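Local coordinates for extracellular ligand-binding receptor (Rhodopseudomonas palustris, PDB 3UKJ), which binds 3-(4-hydroxy-phenyl)pyruvic acid and probably hands lignin-derived aromatic acids such as p-coumaric acid to a membrane transporter, at residues A100-T105 and S112-Q117; K318-E323 and Y333-T338; V10-T15 and V72-S77. All coordinates share one frame; numbering follows the deposited sequence. Where two conformers were deposited one is given.

How the contacts relate
The three contacts come in series along the chain and all belong to the lobe built on the six-stranded sheet. Contact 3 closes first and joins two inner parallel strands, 8-14 and 72-75; contact 1 follows at the edge strand 112-114 and the loop leaving strand 96-98, its centre about 13 Å away. Contact 2, about 14 Å from the centre of contact 1, packs the end of helix 310-322 against the loop after strand 332-333, whose Phe-335 touches Val-113 of that edge strand. Contacts 2 and 3, centres about 20 Å apart, do not meet directly. Contact 1, which holds Ala-100, Pro-101 and Pro-116 of the ligand pocket, touches both: Ala-100 meets Ser-76 and Ser-77, Met-115 meets Tyr-333.

Contact 1. Residues A100-T105 and S112-Q117; sequences APLPVT and SVVMPQ. With ENO (3-(4-hydroxy-phenyl)pyruvic acid), chain B.
Pro-101 and Pro-116 meet at the ligand, their side chains crossing at about a right angle with CD of Pro-101 3.6 Å from CG of Pro-116. That same CG also presses on the backbone just before Pro-101, 3.5 Å from C of Ala-100, which packs the second proline against a peptide plane as much as against the first. Each ring then turns atoms to the bound 3-(4-hydroxy-phenyl)pyruvic acid. Pro-116 offers CB to the phenol oxygen O3 of the ligand at 3.2 Å. Pro-101 places CD 3.4 Å from the keto oxygen O4, and the methyl CB of Ala-100 reaches O4 at 3.5 Å, so the three residues form an apolar wall running from the phenol to the pyruvate end. The polar grip comes from other residues: Ser-199, Arg-174, Thr-79, His-286 and Gln-282 all hydrogen-bond the ligand.

Behind this wall stands Val-114. It sends CG1 away from its own amide nitrogen (chi1 -173°), which puts that methyl 3.7 Å from O of Ala-100 and leaves CG2 for Leu-102, whose CD2 lies 3.5 Å away. Leu-102 carries CG between its own N and carbonyl carbon (chi1 79°), and its end swings in to this meeting. Farther out, CG2 of Val-104 approaches CG2 of Val-114 at 4.2 Å.

No hydrogen bond joins the two segments; each is held from outside. Pro-101 O accepts from Thr-79 OG1, which ties the loop to a residue that itself binds the ligand, while backbone bonds of Val-113 and Met-115 fasten the edge strand to strand 96-98. Loops following the carboxyl ends of parallel strands line the binding cleft here, as is usual in the two-lobed periplasmic binding protein fold.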
loop_
_atom_site.group_PDB
_atom_site.type_symbol
_atom_site.label_atom_id
_atom_site.label_comp_id
_atom_site.label_asym_id
_atom_site.label_seq_id
_atom_site.Cartn_x
_atom_site.Cartn_y
_atom_site.Cartn_z
ATOM N N ALA A 100 -4.216 -1.799 1.638
ATOM C CA ALA A 100 -3.593 -2.321 0.391
ATOM C C ALA A 100 -4.376 -1.740 -0.795
ATOM O O ALA A 100 -5.583 -1.476 -0.665
ATOM C CB ALA A 100 -3.660 -3.894 0.357
ATOM N N PRO A 101 -3.711 -1.551 -1.948
ATOM C CA PRO A 101 -4.455 -1.058 -3.096
ATOM C C PRO A 101 -5.470 -2.121 -3.549
ATOM O O PRO A 101 -5.379 -3.319 -3.178
ATOM C CB PRO A 101 -3.387 -0.887 -4.192
ATOM C CG PRO A 101 -2.119 -1.385 -3.648
ATOM C CD PRO A 101 -2.265 -1.679 -2.202
ATOM N N LEU A 102 -6.562 -1.646 -4.100
ATOM C CA LEU A 102 -7.528 -2.576 -4.690
ATOM C C LEU A 102 -8.306 -1.920 -5.832
ATOM O O LEU A 102 -8.363 -0.679 -5.934
ATOM C CB LEU A 102 -8.497 -3.125 -3.610
ATOM C CG LEU A 102 -9.640 -2.186 -3.196
ATOM C CD1 LEU A 102 -10.666 -2.942 -2.365
ATOM C CD2 LEU A 102 -9.055 -0.975 -2.423
ATOM N N PRO A 103 -8.903 -2.761 -6.698
ATOM C CA PRO A 103 -9.775 -2.254 -7.754
ATOM C C PRO A 103 -10.997 -1.682 -7.079
ATOM O O PRO A 103 -11.752 -2.410 -6.428
ATOM C CB PRO A 103 -10.131 -3.503 -8.585
ATOM C CG PRO A 103 -9.328 -4.650 -7.998
ATOM C CD PRO A 103 -8.871 -4.238 -6.637
ATOM N N VAL A 104 -11.185 -0.380 -7.233
ATOM C CA VAL A 104 -12.330 0.281 -6.646
ATOM C C VAL A 104 -13.444 0.354 -7.683
ATOM O O VAL A 104 -13.448 1.208 -8.560
ATOM C CB VAL A 104 -11.998 1.708 -6.124
ATOM C CG1 VAL A 104 -13.247 2.335 -5.538
ATOM C CG2 VAL A 104 -10.903 1.635 -5.060
ATOM N N THR A 105 -14.336 -0.619 -7.619
ATOM C CA THR A 105 -15.491 -0.722 -8.502
ATOM C C THR A 105 -16.679 0.058 -7.872
ATOM O O THR A 105 -16.594 0.507 -6.710
ATOM C CB THR A 105 -15.904 -2.192 -8.578
ATOM O OG1 THR A 105 -16.058 -2.656 -7.243
ATOM C CG2 THR A 105 -14.795 -3.057 -9.257
ATOM N N SER A 112 -15.467 2.481 1.072
ATOM C CA SER A 112 -14.007 2.278 1.226
ATOM C C SER A 112 -13.217 3.486 0.741
ATOM O O SER A 112 -13.599 4.120 -0.252
ATOM C CB SER A 112 -13.551 1.082 0.386
ATOM O OG SER A 112 -14.100 -0.133 0.863
ATOM N N VAL A 113 -12.194 3.850 1.522
ATOM C CA VAL A 113 -11.096 4.728 1.051
ATOM C C VAL A 113 -9.804 3.978 1.241
ATOM O O VAL A 113 -9.760 2.899 1.890
ATOM C CB VAL A 113 -11.011 6.085 1.818
ATOM C CG1 VAL A 113 -12.244 6.969 1.553
ATOM C CG2 VAL A 113 -10.810 5.862 3.338
ATOM N N VAL A 114 -8.793 4.431 0.502
ATOM C CA VAL A 114 -7.562 3.655 0.345
ATOM C C VAL A 114 -6.318 4.464 0.744
ATOM O O VAL A 114 -6.113 5.597 0.282
ATOM C CB VAL A 114 -7.438 3.096 -1.107
ATOM C CG1 VAL A 114 -6.260 2.137 -1.248
ATOM C CG2 VAL A 114 -8.728 2.421 -1.536
HETATM N N MSE A 115 -5.528 3.889 1.645
HETATM C CA MSE A 115 -4.289 4.561 2.099
HETATM C C MSE A 115 -3.136 4.424 1.086
HETATM O O MSE A 115 -2.535 5.427 0.710
HETATM C CB MSE A 115 -3.848 4.084 3.519
HETATM C CG MSE A 115 -4.806 4.438 4.726
HETATM SE SE MSE A 115 -5.006 6.381 4.855
HETATM C CE MSE A 115 -6.530 6.590 3.833
ATOM N N PRO A 116 -2.855 3.204 0.598
ATOM C CA PRO A 116 -1.732 3.157 -0.363
ATOM C C PRO A 116 -2.001 3.929 -1.630
ATOM O O PRO A 116 -3.147 4.026 -2.078
ATOM C CB PRO A 116 -1.606 1.678 -0.711
ATOM C CG PRO A 116 -2.440 0.973 0.180
ATOM C CD PRO A 116 -3.232 1.852 1.054
ATOM N N GLN A 117 -0.907 4.288 -2.306
ATOM C CA GLN A 117 -1.006 5.073 -3.537
ATOM C C GLN A 117 -1.629 4.200 -4.641
ATOM O O GLN A 117 -1.428 2.968 -4.633
ATOM C CB GLN A 117 0.390 5.481 -3.986
ATOM C CG GLN A 117 1.050 6.540 -3.063
ATOM C CD GLN A 117 1.700 5.969 -1.809
ATOM O OE1 GLN A 117 1.810 4.746 -1.628
ATOM N NE2 GLN A 117 2.096 6.882 -0.889
HETATM O O4 ENO B . -1.501 -4.960 -2.202
HETATM C C9 ENO B . 0.511 -3.008 -0.092
HETATM C C8 ENO B . 0.633 -1.628 0.156
HETATM C C7 ENO B . 1.166 -0.834 -0.858
HETATM C C6 ENO B . 1.576 -1.360 -2.091
HETATM C C5 ENO B . 1.363 -2.699 -2.369
HETATM C C4 ENO B . 0.890 -3.532 -1.350
HETATM O O3 ENO B . 1.381 0.486 -0.617
HETATM C C3 ENO B . 0.857 -5.023 -1.619
HETATM C C2 ENO B . -0.427 -5.586 -2.200
HETATM C C1 ENO B . -0.453 -7.024 -2.524
HETATM O O2 ENO B . -1.529 -7.482 -2.873
HETATM O O1 ENO B . 0.579 -7.744 -2.488
#

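Contact 2. Residues K318-E323 and Y333-T338; sequences KALLTE and YSFTET
Leu-320 and Phe-335 supply the apolar part of this contact between the last turns of helix 310-322 and the loop after strand 332-333. CD2 of Leu-320 lies 4.0 Å from CE2 of Phe-335. The phenyl ring, with CG anti to its carbonyl carbon (chi1 -53°), also brings its edge to the helix: O of Leu-320 sits in the ring plane, 3.7 Å from CD2 of Phe-335. Leu-321 turns its CD2 onto the peptide joining Thr-336 to Glu-337, 3.5 Å from C of Thr-336. An alanine in place of Phe-335 would probably leave Leu-320 and Val-113 of the edge strand facing a gap that the ring now fills.

The polar part runs through water. One molecule accepts from N of Phe-335 at 2.8 Å and is placed to donate to O of Leu-320 and O of Glu-323, although other acceptors compete for its protons. Within the loop, Thr-336 OG1 takes the N-H of Thr-338 in an ST turn, and it accepts from Asp-339 N as well.

No direct hydrogen bond crosses the contact, so side-chain packing and the water between backbone groups near the helix end probably hold it together.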
loop_
_atom_site.group_PDB
_atom_site.type_symbol
_atom_site.label_atom_id
_atom_site.label_comp_id
_atom_site.label_asym_id
_atom_site.label_seq_id
_atom_site.Cartn_x
_atom_site.Cartn_y
_atom_site.Cartn_z
ATOM N N LYS A 318 -19.635 10.782 5.204
ATOM C CA LYS A 318 -19.842 12.107 4.597
ATOM C C LYS A 318 -18.682 13.054 4.940
ATOM O O LYS A 318 -18.285 13.879 4.126
ATOM C CB LYS A 318 -21.177 12.709 5.036
ATOM C CG LYS A 318 -22.395 11.905 4.530
ATOM C CD LYS A 318 -23.684 12.395 5.178
ATOM C CE LYS A 318 -24.902 11.593 4.707
ATOM N NZ LYS A 318 -26.203 11.983 5.360
ATOM N N ALA A 319 -18.066 12.848 6.095
ATOM C CA ALA A 319 -16.908 13.656 6.486
ATOM C C ALA A 319 -15.701 13.346 5.615
ATOM O O ALA A 319 -14.863 14.214 5.379
ATOM C CB ALA A 319 -16.583 13.463 7.938
ATOM N N LEU A 320 -15.563 12.086 5.216
ATOM C CA LEU A 320 -14.525 11.708 4.252
ATOM C C LEU A 320 -14.613 12.487 2.944
ATOM O O LEU A 320 -13.573 12.708 2.266
ATOM C CB LEU A 320 -14.551 10.216 3.993
ATOM C CG LEU A 320 -13.991 9.337 5.128
ATOM C CD1 LEU A 320 -14.378 7.854 4.985
ATOM C CD2 LEU A 320 -12.473 9.493 5.351
ATOM N N LEU A 321 -15.834 12.875 2.569
ATOM C CA LEU A 321 -16.029 13.698 1.368
ATOM C C LEU A 321 -15.795 15.198 1.615
ATOM O O LEU A 321 -15.377 15.921 0.712
ATOM C CB LEU A 321 -17.437 13.477 0.785
ATOM C CG LEU A 321 -17.762 12.019 0.429
ATOM C CD1 LEU A 321 -19.241 11.927 0.090
ATOM C CD2 LEU A 321 -16.927 11.615 -0.817
ATOM N N THR A 322 -16.088 15.693 2.815
ATOM C CA THR A 322 -16.019 17.146 3.083
ATOM C C THR A 322 -14.671 17.663 3.598
ATOM O O THR A 322 -14.320 18.839 3.369
ATOM C CB THR A 322 -17.157 17.622 4.021
ATOM O OG1 THR A 322 -17.153 16.845 5.233
ATOM C CG2 THR A 322 -18.528 17.491 3.314
ATOM N N GLU A 323 -13.926 16.787 4.269
ATOM C CA GLU A 323 -12.641 17.136 4.877
ATOM C C GLU A 323 -11.536 16.950 3.858
ATOM O O GLU A 323 -11.088 15.838 3.635
ATOM C CB GLU A 323 -12.385 16.289 6.121
ATOM C CG GLU A 323 -13.309 16.679 7.272
ATOM C CD GLU A 323 -13.204 18.174 7.612
ATOM O OE1 GLU A 323 -12.086 18.694 7.796
ATOM O OE2 GLU A 323 -14.243 18.829 7.683
ATOM N N TYR A 333 -4.379 13.750 1.582
ATOM C CA TYR A 333 -5.565 13.073 1.082
ATOM C C TYR A 333 -6.748 14.005 0.920
ATOM O O TYR A 333 -7.122 14.687 1.868
ATOM C CB TYR A 333 -5.973 11.967 2.027
ATOM C CG TYR A 333 -5.000 10.802 2.043
ATOM C CD1 TYR A 333 -5.217 9.681 1.240
ATOM C CD2 TYR A 333 -3.853 10.829 2.846
ATOM C CE1 TYR A 333 -4.358 8.558 1.295
ATOM C CE2 TYR A 333 -2.951 9.760 2.867
ATOM C CZ TYR A 333 -3.178 8.638 2.044
ATOM O OH TYR A 333 -2.272 7.587 2.083
ATOM N N SER A 334 -7.405 13.917 -0.239
ATOM C CA SER A 334 -8.686 14.573 -0.500
ATOM C C SER A 334 -9.557 13.594 -1.317
ATOM O O SER A 334 -9.339 13.418 -2.529
ATOM C CB SER A 334 -8.494 15.873 -1.282
ATOM O OG SER A 334 -7.773 16.835 -0.544
ATOM N N PHE A 335 -10.525 12.968 -0.650
ATOM C CA PHE A 335 -11.339 11.948 -1.272
ATOM C C PHE A 335 -12.542 12.592 -1.917
ATOM O O PHE A 335 -13.026 13.613 -1.445
ATOM C CB PHE A 335 -11.817 10.896 -0.264
ATOM C CG PHE A 335 -10.719 10.286 0.541
ATOM C CD1 PHE A 335 -9.828 9.383 -0.030
ATOM C CD2 PHE A 335 -10.546 10.661 1.873
ATOM C CE1 PHE A 335 -8.811 8.800 0.733
ATOM C CE2 PHE A 335 -9.588 10.047 2.673
ATOM C CZ PHE A 335 -8.670 9.151 2.095
ATOM N N THR A 336 -13.057 11.931 -2.956
ATOM C CA THR A 336 -14.297 12.331 -3.597
ATOM C C THR A 336 -15.175 11.087 -3.773
ATOM O O THR A 336 -14.752 9.968 -3.460
ATOM C CB THR A 336 -14.028 12.940 -4.992
ATOM O OG1 THR A 336 -13.559 11.908 -5.867
ATOM C CG2 THR A 336 -12.967 14.039 -4.901
ATOM N N GLU A 337 -16.376 11.286 -4.304
ATOM C CA GLU A 337 -17.295 10.190 -4.585
ATOM C C GLU A 337 -16.715 9.177 -5.577
ATOM O O GLU A 337 -16.999 7.979 -5.472
ATOM C CB GLU A 337 -18.649 10.728 -5.091
ATOM C CG GLU A 337 -19.497 11.395 -4.000
ATOM C CD GLU A 337 -20.933 11.682 -4.436
ATOM O OE1 GLU A 337 -21.137 12.075 -5.615
ATOM O OE2 GLU A 337 -21.788 11.830 -3.533
ATOM N N THR A 338 -15.803 9.629 -6.437
ATOM C CA THR A 338 -15.209 8.745 -7.457
ATOM C C THR A 338 -13.714 8.460 -7.257
ATOM O O THR A 338 -13.183 7.505 -7.837
ATOM C CB THR A 338 -15.461 9.257 -8.918
ATOM O OG1 THR A 338 -14.833 10.529 -9.107
ATOM C CG2 THR A 338 -16.952 9.372 -9.241
HETATM O O HOH W 1 -11.783 14.634 1.230
#

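Contact 3. Residues V10-T15 and V72-S77; sequences VGITVT and VIMGSS
Gly-11 donates to Val-72 and accepts from Met-74 in a parallel ladder at the heart of the lobe's sheet, where strands 8-14 and 72-75 lie side by side as in the Rossmann-like domains of periplasmic binding proteins. Their short axes cross at -15°. The tight part runs from Val-10 to Thr-13: Gly-11 N reaches O of Val-72 at 3.0 Å, its O accepts from Met-74 N at 2.8 Å in a bond bent to 135° at the hydrogen, and Thr-13 N meets O of Met-74. On one face the extended selenomethionine Met-74 bends at its end to bring CE 3.7 Å from CG1 of Val-10, while its CB lies alongside CG1 of Ile-12. Helix 282-304 covers this face; helices 54-65 and 79-92 cover Ile-73 on the other.

Beyond Met-74 the regular ladder gives way, though burial continues. Gly-75 adopts backbone angles suited to glycine, a cis peptide leads into Ser-76, and hydroxyls succeed the methyls. Asp-50 hydrogen-bonds Thr-13, Thr-15 and Ser-76, linking the ends of both strands. Where the backbone ladder ends, a side chain takes the carbonyl's place: Ser-77 OG, also bonded to Glu-27, receives N-H of Thr-15 at 2.9 Å.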
loop_
_atom_site.group_PDB
_atom_site.type_symbol
_atom_site.label_atom_id
_atom_site.label_comp_id
_atom_site.label_asym_id
_atom_site.label_seq_id
_atom_site.Cartn_x
_atom_site.Cartn_y
_atom_site.Cartn_z
ATOM N N VAL A 10 -12.896 0.604 16.478
ATOM C CA VAL A 10 -12.189 0.443 15.189
ATOM C C VAL A 10 -11.726 -0.989 15.107
ATOM O O VAL A 10 -10.903 -1.411 15.907
ATOM C CB VAL A 10 -10.980 1.416 15.033
ATOM C CG1 VAL A 10 -10.317 1.238 13.631
ATOM C CG2 VAL A 10 -11.448 2.890 15.171
ATOM N N GLY A 11 -12.240 -1.717 14.120
ATOM C CA GLY A 11 -11.834 -3.098 13.892
ATOM C C GLY A 11 -10.785 -3.122 12.809
ATOM O O GLY A 11 -10.979 -2.555 11.730
ATOM N N ILE A 12 -9.680 -3.811 13.079
ATOM C CA ILE A 12 -8.538 -3.818 12.157
ATOM C C ILE A 12 -8.168 -5.257 11.890
ATOM O O ILE A 12 -7.842 -6.014 12.836
ATOM C CB ILE A 12 -7.312 -3.075 12.782
ATOM C CG1 ILE A 12 -7.747 -1.673 13.205
ATOM C CG2 ILE A 12 -6.153 -3.094 11.747
ATOM C CD1 ILE A 12 -6.758 -0.928 14.088
ATOM N N THR A 13 -8.193 -5.640 10.598
ATOM C CA THR A 13 -7.676 -6.931 10.184
ATOM C C THR A 13 -6.438 -6.757 9.268
ATOM O O THR A 13 -6.473 -6.008 8.281
ATOM C CB THR A 13 -8.781 -7.790 9.504
ATOM O OG1 THR A 13 -8.251 -9.070 9.174
ATOM C CG2 THR A 13 -9.376 -7.095 8.265
ATOM N N VAL A 14 -5.326 -7.375 9.679
ATOM C CA VAL A 14 -4.064 -7.267 8.939
ATOM C C VAL A 14 -3.392 -8.627 8.905
ATOM O O VAL A 14 -3.794 -9.568 9.608
ATOM C CB VAL A 14 -3.092 -6.177 9.553
ATOM C CG1 VAL A 14 -3.655 -4.751 9.221
ATOM C CG2 VAL A 14 -2.950 -6.364 11.079
ATOM N N THR A 15 -2.309 -8.694 8.151
ATOM C CA THR A 15 -1.698 -9.948 7.837
ATOM C C THR A 15 -0.378 -10.065 8.614
ATOM O O THR A 15 0.631 -9.476 8.221
ATOM C CB THR A 15 -1.446 -10.063 6.313
ATOM O OG1 THR A 15 -2.675 -9.857 5.570
ATOM C CG2 THR A 15 -0.827 -11.403 5.977
ATOM N N VAL A 72 -15.712 2.039 12.456
ATOM C CA VAL A 72 -14.822 2.023 11.275
ATOM C C VAL A 72 -14.142 0.687 11.260
ATOM O O VAL A 72 -13.813 0.146 12.319
ATOM C CB VAL A 72 -13.766 3.141 11.360
ATOM C CG1 VAL A 72 -12.751 3.042 10.172
ATOM C CG2 VAL A 72 -14.441 4.536 11.462
ATOM N N ILE A 73 -13.918 0.148 10.051
ATOM C CA ILE A 73 -13.064 -1.021 9.907
ATOM C C ILE A 73 -11.888 -0.714 8.980
ATOM O O ILE A 73 -11.900 0.295 8.270
ATOM C CB ILE A 73 -13.818 -2.305 9.470
ATOM C CG1 ILE A 73 -14.402 -2.182 8.049
ATOM C CG2 ILE A 73 -14.923 -2.675 10.536
ATOM C CD1 ILE A 73 -15.057 -3.488 7.545
HETATM N N MSE A 74 -10.817 -1.470 9.158
HETATM C CA MSE A 74 -9.532 -1.181 8.501
HETATM C C MSE A 74 -8.824 -2.483 8.119
HETATM O O MSE A 74 -8.882 -3.502 8.873
HETATM C CB MSE A 74 -8.649 -0.363 9.459
HETATM C CG MSE A 74 -7.309 0.086 8.913
HETATM SE SE MSE A 74 -6.341 1.093 10.315
HETATM C CE MSE A 74 -7.734 1.951 11.119
ATOM N N GLY A 75 -8.090 -2.417 6.992
ATOM C CA GLY A 75 -7.289 -3.558 6.494
ATOM C C GLY A 75 -7.599 -3.868 5.025
ATOM O O GLY A 75 -8.277 -3.079 4.353
ATOM N N SER A 76 -7.118 -4.992 4.486
ATOM C CA SER A 76 -6.099 -5.846 5.079
ATOM C C SER A 76 -4.743 -5.441 4.486
ATOM O O SER A 76 -4.571 -4.281 4.135
ATOM C CB SER A 76 -6.468 -7.307 4.799
ATOM O OG SER A 76 -5.502 -8.237 5.264
ATOM N N SER A 77 -3.750 -6.325 4.542
ATOM C CA SER A 77 -2.379 -5.975 4.160
ATOM C C SER A 77 -2.029 -6.191 2.701
ATOM O O SER A 77 -1.086 -5.579 2.186
ATOM C CB SER A 77 -1.386 -6.736 5.043
ATOM O OG SER A 77 -1.594 -6.420 6.424
#